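Local coordinates for protein nucleoporin NUP170 (PDB 5HAX) that probably serves as a scaffold nucleoporin of the nuclear pore complex, with an N-terminal beta-propeller followed by a helical region, at residues 146-151 with 160-165; 289-294 with 311-316; 378-383 with 393-398. All blocks are in the same frame, centred on the assembly; numbering follows the deposited sequence.

Interaction 1: 146-151 with 160-165; sequences LGVSAT and LTLYST
Four main-chain hydrogen bonds zip strands 142-151 and 159-170 into an antiparallel hairpin, two at the Gly-147/Tyr-163 pair and two at Ser-149/Thr-161. Tyr-163 N meets Gly-147 O at 2.8 Å from 36° above the carbonyl plane, whereas Gly-147 N uses a lone pair of Tyr-163 O. The Tyr-163 side chain starts beside its own backbone N (chi1 -62°) and runs along the face it shares with Ser-149. Its CB lies 3.9 Å from Gly-147 O and close to Gly-147 CA, where no side chain intervenes. CD2 follows at 3.8 Å from Gly-147 O, which lies at the ring edge, in plane. Farther out, CE2 reaches Ser-149 CB at 3.9 Å, an oblique approach. Ser-149 OG is anti to its backbone N and bonds Thr-130 O. On the other face the two methyls of Val-148 divide their work: CG1 crosses obliquely to Leu-160 CG at 4.0 Å, and CG2 lies alongside Leu-162 CD2 at 3.9 Å. Leu-135 and His-133 of the adjoining strand 133-139 flank Val-148 on this face; strand 105-107 packs against it, Ile-105 on Leu-160 and Leu-162, Tyr-107 on Leu-146. Strand 159-170 is outermost in its four-stranded antiparallel sheet, and at Leu-162 and Tyr-163 a strand of another protein's chain extends that sheet in parallel.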
# COMPACT_ATOMS: atom_id res chain seq x y z
N LEU A 146 -11.19 -13.73 21.15
CA LEU A 146 -12.09 -12.68 21.61
C LEU A 146 -12.64 -11.93 20.41
O LEU A 146 -11.91 -11.61 19.47
CB LEU A 146 -11.38 -11.69 22.54
CG LEU A 146 -10.88 -12.23 23.88
CD1 LEU A 146 -10.20 -11.13 24.67
CD2 LEU A 146 -12.02 -12.84 24.69
N GLY A 147 -13.95 -11.67 20.45
CA GLY A 147 -14.55 -10.82 19.44
C GLY A 147 -14.15 -9.37 19.62
O GLY A 147 -13.97 -8.89 20.74
N VAL A 148 -14.00 -8.66 18.51
CA VAL A 148 -13.57 -7.27 18.51
C VAL A 148 -14.47 -6.47 17.59
O VAL A 148 -14.83 -6.93 16.50
CB VAL A 148 -12.09 -7.13 18.07
CG1 VAL A 148 -11.68 -5.66 18.06
CG2 VAL A 148 -11.18 -7.94 18.98
N SER A 149 -14.83 -5.27 18.03
CA SER A 149 -15.56 -4.30 17.21
C SER A 149 -14.76 -3.01 17.21
O SER A 149 -14.69 -2.32 18.24
CB SER A 149 -16.97 -4.07 17.75
OG SER A 149 -17.72 -3.25 16.87
N ALA A 150 -14.14 -2.69 16.08
CA ALA A 150 -13.30 -1.50 15.92
C ALA A 150 -14.04 -0.52 15.02
O ALA A 150 -13.71 -0.35 13.85
CB ALA A 150 -11.94 -1.88 15.35
N THR A 151 -15.05 0.15 15.59
CA THR A 151 -15.85 1.10 14.83
C THR A 151 -15.23 2.49 14.88
O THR A 151 -14.81 2.94 15.95
CB THR A 151 -17.28 1.16 15.37
OG1 THR A 151 -17.25 1.46 16.77
CG2 THR A 151 -17.98 -0.18 15.16
N LEU A 160 -12.69 0.60 20.31
CA LEU A 160 -12.46 -0.83 20.45
C LEU A 160 -13.21 -1.37 21.66
O LEU A 160 -12.99 -0.90 22.78
CB LEU A 160 -10.96 -1.12 20.56
CG LEU A 160 -10.53 -2.56 20.27
CD1 LEU A 160 -9.13 -2.58 19.71
CD2 LEU A 160 -10.62 -3.41 21.53
N THR A 161 -14.08 -2.34 21.43
CA THR A 161 -14.81 -3.04 22.48
C THR A 161 -14.65 -4.54 22.27
O THR A 161 -14.65 -5.02 21.13
CB THR A 161 -16.29 -2.67 22.49
OG1 THR A 161 -16.87 -2.96 21.21
CG2 THR A 161 -16.47 -1.19 22.80
N LEU A 162 -14.52 -5.28 23.37
CA LEU A 162 -14.20 -6.70 23.35
C LEU A 162 -15.42 -7.53 23.72
O LEU A 162 -16.24 -7.13 24.55
CB LEU A 162 -13.04 -7.01 24.30
CG LEU A 162 -11.75 -6.24 24.00
CD1 LEU A 162 -10.75 -6.42 25.13
CD2 LEU A 162 -11.15 -6.70 22.68
N TYR A 163 -15.52 -8.71 23.10
CA TYR A 163 -16.61 -9.65 23.33
C TYR A 163 -16.05 -11.02 23.67
O TYR A 163 -15.11 -11.49 23.02
CB TYR A 163 -17.52 -9.77 22.10
CG TYR A 163 -18.22 -8.50 21.70
CD1 TYR A 163 -19.58 -8.34 21.91
CD2 TYR A 163 -17.52 -7.46 21.09
CE1 TYR A 163 -20.22 -7.17 21.54
CE2 TYR A 163 -18.16 -6.29 20.72
CZ TYR A 163 -19.51 -6.15 20.95
OH TYR A 163 -20.15 -4.99 20.58
N SER A 164 -16.63 -11.65 24.69
CA SER A 164 -16.29 -13.04 24.98
C SER A 164 -16.92 -13.96 23.95
O SER A 164 -17.86 -13.59 23.24
CB SER A 164 -16.75 -13.42 26.39
OG SER A 164 -18.15 -13.26 26.53
N THR A 165 -16.38 -15.18 23.86
CA THR A 165 -16.78 -16.12 22.82
C THR A 165 -16.95 -17.55 23.30
O THR A 165 -17.56 -18.35 22.58
CB THR A 165 -15.76 -16.12 21.67
OG1 THR A 165 -14.52 -16.68 22.14
CG2 THR A 165 -15.52 -14.72 21.15

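Interaction 2: 289-294 with 311-316; sequences DKTNIV and ALTDTG
Strands 293-298 and 307-313 form a beta hairpin in a sheet of the propeller domain; this contact holds its open end, where strand 307-313 runs into a type I turn. Ala-311 opens the second segment with CB against Ile-293 CG2 at 4.0 Å. Leu-312 gives its carbonyl O to Val-294 N, a bond of 2.9 Å lying nearly along the C=O axis, while its CD2 crosses obliquely to Val-294 CG2. Thr-313 pairs with Ile-293 as an antiparallel non-hydrogen-bonded pair, and its CB packs on Thr-291 CG2 at 3.7 Å. Asp-314 then leaves the strand and carries most of the polar contact. Its backbone N bonds Asn-292 O at 2.8 Å, and its carboxylate, placed between backbone N and carbonyl carbon (chi1 56°), folds back to the same residue. There OD1 accepts Asn-292 N at 3.1 Å from 57° above the carboxylate plane, and the Asn-292 amide, turned 78° from that plane, adds only a weak bond through ND2. A water donates to both OD1 and Lys-290 O, so one carboxylate oxygen gathers three donors, an environment that would favour the charged form. OD2 instead rests by Thr-291 CG2. Thr-315 OG1 accepts a hydrogen bond from Thr-313 OG1 and itself bonds Leu-286 O, tying the turn to the chain just ahead of 289-294. Gly-316, with its positive phi, closes the turn through its N, 3.1 Å from Thr-313 O.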
# COMPACT_ATOMS: atom_id res chain seq x y z
N ASP A 289 27.30 -19.51 3.62
CA ASP A 289 26.68 -20.47 4.53
C ASP A 289 26.62 -19.94 5.96
O ASP A 289 25.86 -20.48 6.78
CB ASP A 289 27.45 -21.79 4.51
CG ASP A 289 28.80 -21.70 5.19
OD1 ASP A 289 29.19 -22.67 5.87
OD2 ASP A 289 29.47 -20.66 5.03
N LYS A 290 27.40 -18.90 6.28
CA LYS A 290 27.33 -18.25 7.58
C LYS A 290 26.19 -17.24 7.68
O LYS A 290 25.79 -16.88 8.79
CB LYS A 290 28.67 -17.56 7.86
CG LYS A 290 28.78 -16.82 9.19
CD LYS A 290 28.63 -17.76 10.38
CE LYS A 290 29.04 -17.06 11.67
NZ LYS A 290 28.83 -17.90 12.88
N THR A 291 25.65 -16.81 6.54
CA THR A 291 24.63 -15.77 6.52
C THR A 291 23.28 -16.32 6.97
O THR A 291 22.92 -17.46 6.66
CB THR A 291 24.53 -15.19 5.11
OG1 THR A 291 25.83 -14.78 4.67
CG2 THR A 291 23.59 -14.00 5.07
N ASN A 292 22.53 -15.48 7.68
CA ASN A 292 21.19 -15.82 8.16
C ASN A 292 20.15 -15.01 7.39
O ASN A 292 20.37 -13.84 7.07
CB ASN A 292 21.05 -15.52 9.66
CG ASN A 292 21.91 -16.42 10.52
OD1 ASN A 292 21.88 -17.64 10.40
ND2 ASN A 292 22.70 -15.81 11.40
N ILE A 293 19.02 -15.65 7.10
CA ILE A 293 17.84 -14.95 6.59
C ILE A 293 16.99 -14.55 7.79
O ILE A 293 16.56 -15.41 8.57
CB ILE A 293 17.04 -15.84 5.62
CG1 ILE A 293 17.89 -16.16 4.38
CG2 ILE A 293 15.74 -15.14 5.19
CD1 ILE A 293 17.23 -17.11 3.39
N VAL A 294 16.75 -13.25 7.95
CA VAL A 294 16.09 -12.73 9.15
C VAL A 294 14.61 -12.42 8.94
O VAL A 294 13.88 -12.28 9.94
CB VAL A 294 16.82 -11.47 9.66
CG1 VAL A 294 18.27 -11.79 9.98
CG2 VAL A 294 16.72 -10.34 8.64
N ALA A 311 13.29 -12.21 0.55
CA ALA A 311 13.99 -12.69 1.73
C ALA A 311 15.14 -11.75 2.04
O ALA A 311 15.91 -11.40 1.13
CB ALA A 311 14.49 -14.12 1.54
N LEU A 312 15.25 -11.33 3.29
CA LEU A 312 16.27 -10.39 3.73
C LEU A 312 17.33 -11.13 4.54
O LEU A 312 17.01 -11.83 5.49
CB LEU A 312 15.65 -9.27 4.57
CG LEU A 312 16.64 -8.20 5.06
CD1 LEU A 312 17.19 -7.40 3.89
CD2 LEU A 312 15.98 -7.29 6.07
N THR A 313 18.59 -10.95 4.15
CA THR A 313 19.72 -11.51 4.88
C THR A 313 20.16 -10.54 5.97
O THR A 313 19.84 -9.35 5.95
CB THR A 313 20.89 -11.80 3.95
OG1 THR A 313 21.44 -10.57 3.47
CG2 THR A 313 20.47 -12.66 2.78
N ASP A 314 20.92 -11.07 6.94
CA ASP A 314 21.46 -10.21 7.98
C ASP A 314 22.56 -9.28 7.47
O ASP A 314 22.95 -8.36 8.19
CB ASP A 314 21.99 -11.04 9.16
CG ASP A 314 23.03 -12.08 8.74
OD1 ASP A 314 23.21 -13.06 9.49
OD2 ASP A 314 23.65 -11.92 7.67
N THR A 315 23.04 -9.49 6.24
CA THR A 315 23.98 -8.58 5.60
C THR A 315 23.29 -7.50 4.79
O THR A 315 23.97 -6.65 4.21
CB THR A 315 24.95 -9.36 4.70
OG1 THR A 315 24.19 -10.18 3.79
CG2 THR A 315 25.86 -10.25 5.53
N GLY A 316 21.96 -7.52 4.72
CA GLY A 316 21.21 -6.49 4.03
C GLY A 316 20.87 -6.79 2.59
O GLY A 316 20.41 -5.89 1.88
O HOH W 1 25.58 -14.48 9.94

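Interaction 3: 378-383 with 393-398; sequences DPSALG and DVVRKH
Main-chain hydrogen bonds join strands 380-386 and 390-395 at the open end of their hairpin, where the first strand emerges from a loop and the second runs into one. Arg-396 N points almost straight at Pro-379 O, and Ala-381 N does the same to Val-394 O at 2.9 Å. Val-394 N reaches Leu-382 O at a nearly linear 172°, lying in the carbonyl plane. Among the polar side chains, Ser-380 OG comes within 2.6 Å of Asp-393 OD2, but Leu-377 O competes for the same hydroxyl proton. Asp-393 OD1 lies 3.0 Å from Leu-382 O, two acceptors facing each other, which could raise the affinity of this buried carboxylate for a proton. Lys-397 bends at its last torsion (chi4 -62°) so that NZ meets Asp-378 O at 2.8 Å; NZ also bonds Arg-375 O, and Arg-375 NE is salt-bridged to Asp-378 OD2. Apolar contact comes from Pro-379, which follows a cis peptide and sets CD against Lys-397 CA at 3.7 Å. Leu-382 CB touches Val-394 CG2 at 3.8 Å. Ala-381 CB sits over one face of the Arg-396 guanidinium, 3.6 Å from NH2, while NE is salt-bridged to Asp-402. Between the pairs Ser-380/Val-395 and Gly-383/Asp-393 the first strand has one residue too many, and Ala-381, with psi -39°, takes up the surplus: a classic beta bulge in a propeller hairpin.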
# COMPACT_ATOMS: atom_id res chain seq x y z
N ASP A 378 24.75 -3.93 7.29
CA ASP A 378 25.23 -5.05 8.09
C ASP A 378 25.50 -4.58 9.52
O ASP A 378 26.35 -3.71 9.73
CB ASP A 378 26.50 -5.64 7.46
CG ASP A 378 27.05 -6.82 8.25
OD1 ASP A 378 26.31 -7.41 9.06
OD2 ASP A 378 28.23 -7.17 8.03
N PRO A 379 24.80 -5.16 10.52
CA PRO A 379 23.79 -6.22 10.49
C PRO A 379 22.35 -5.71 10.33
O PRO A 379 22.00 -4.68 10.92
CB PRO A 379 23.96 -6.88 11.85
CG PRO A 379 24.32 -5.75 12.74
CD PRO A 379 25.12 -4.77 11.90
N SER A 380 21.54 -6.43 9.56
CA SER A 380 20.11 -6.17 9.45
C SER A 380 19.37 -7.08 10.42
O SER A 380 19.42 -8.31 10.28
CB SER A 380 19.63 -6.39 8.02
OG SER A 380 20.21 -5.44 7.15
N ALA A 381 18.68 -6.49 11.40
CA ALA A 381 17.99 -7.24 12.43
C ALA A 381 16.53 -7.50 12.09
O ALA A 381 16.01 -8.59 12.36
CB ALA A 381 18.08 -6.50 13.77
N LEU A 382 15.85 -6.51 11.50
CA LEU A 382 14.45 -6.62 11.12
C LEU A 382 14.27 -5.99 9.75
O LEU A 382 14.97 -5.04 9.39
CB LEU A 382 13.53 -5.91 12.13
CG LEU A 382 13.55 -6.43 13.56
CD1 LEU A 382 12.85 -5.44 14.49
CD2 LEU A 382 12.88 -7.79 13.64
N GLY A 383 13.32 -6.51 8.98
CA GLY A 383 13.06 -6.01 7.65
C GLY A 383 11.62 -6.19 7.24
O GLY A 383 10.97 -7.17 7.62
N ASP A 393 14.46 -1.31 6.74
CA ASP A 393 15.48 -2.19 7.30
C ASP A 393 16.02 -1.59 8.59
O ASP A 393 16.50 -0.45 8.60
CB ASP A 393 16.63 -2.41 6.31
CG ASP A 393 17.59 -3.50 6.77
OD1 ASP A 393 17.28 -4.19 7.76
OD2 ASP A 393 18.64 -3.67 6.14
N VAL A 394 15.95 -2.37 9.67
CA VAL A 394 16.46 -1.96 10.98
C VAL A 394 17.91 -2.45 11.05
O VAL A 394 18.17 -3.64 11.22
CB VAL A 394 15.62 -2.53 12.12
CG1 VAL A 394 16.15 -2.06 13.47
CG2 VAL A 394 14.16 -2.15 11.95
N VAL A 395 18.85 -1.52 10.91
CA VAL A 395 20.28 -1.83 10.94
C VAL A 395 20.78 -1.58 12.35
O VAL A 395 20.58 -0.49 12.91
CB VAL A 395 21.07 -0.99 9.92
CG1 VAL A 395 22.54 -1.35 9.96
CG2 VAL A 395 20.50 -1.21 8.52
N ARG A 396 21.45 -2.57 12.93
CA ARG A 396 21.84 -2.56 14.33
C ARG A 396 23.35 -2.64 14.46
O ARG A 396 23.88 -3.54 15.13
CB ARG A 396 21.14 -3.71 15.06
CG ARG A 396 20.84 -3.47 16.53
CD ARG A 396 19.69 -4.36 16.99
NE ARG A 396 18.39 -3.73 16.82
CZ ARG A 396 17.22 -4.38 16.92
NH1 ARG A 396 16.08 -3.72 16.76
NH2 ARG A 396 17.20 -5.68 17.19
N LYS A 397 24.07 -1.71 13.82
CA LYS A 397 25.53 -1.72 13.88
C LYS A 397 26.03 -1.53 15.30
O LYS A 397 27.09 -2.06 15.66
CB LYS A 397 26.10 -0.64 12.97
CG LYS A 397 26.18 -1.04 11.51
CD LYS A 397 26.79 0.06 10.66
CE LYS A 397 26.97 -0.37 9.22
NZ LYS A 397 27.91 -1.52 9.09
N HIS A 398 25.31 -0.76 16.11
CA HIS A 398 25.64 -0.54 17.50
C HIS A 398 24.52 -1.07 18.39
O HIS A 398 23.35 -1.00 18.01
CB HIS A 398 25.88 0.95 17.78
CG HIS A 398 26.83 1.58 16.81
ND1 HIS A 398 28.19 1.34 16.82
CD2 HIS A 398 26.61 2.44 15.78
CE1 HIS A 398 28.77 2.03 15.85
NE2 HIS A 398 27.83 2.70 15.20

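All three contacts join neighbouring antiparallel strands of hairpins in the propeller domain, each in a different sheet. Interaction 1 is buried and mostly backbone bonds and apolar packing; it lies far from the others, with centres 39 and 36 Å away, and its outer strand is extended by another protein. Interactions 2 and 3 are only partly buried, sit where strands meet loops, and add carboxylates, hydroxyls and, in interaction 3, basic side chains to their main-chain bonds. Their centres are 11 Å apart and they touch: Asp-314 O and Ser-380 N, at 2.8 Å, make a probable hydrogen bond, and Leu-312 CD2 packs on Gly-383 CA, joining two sheets.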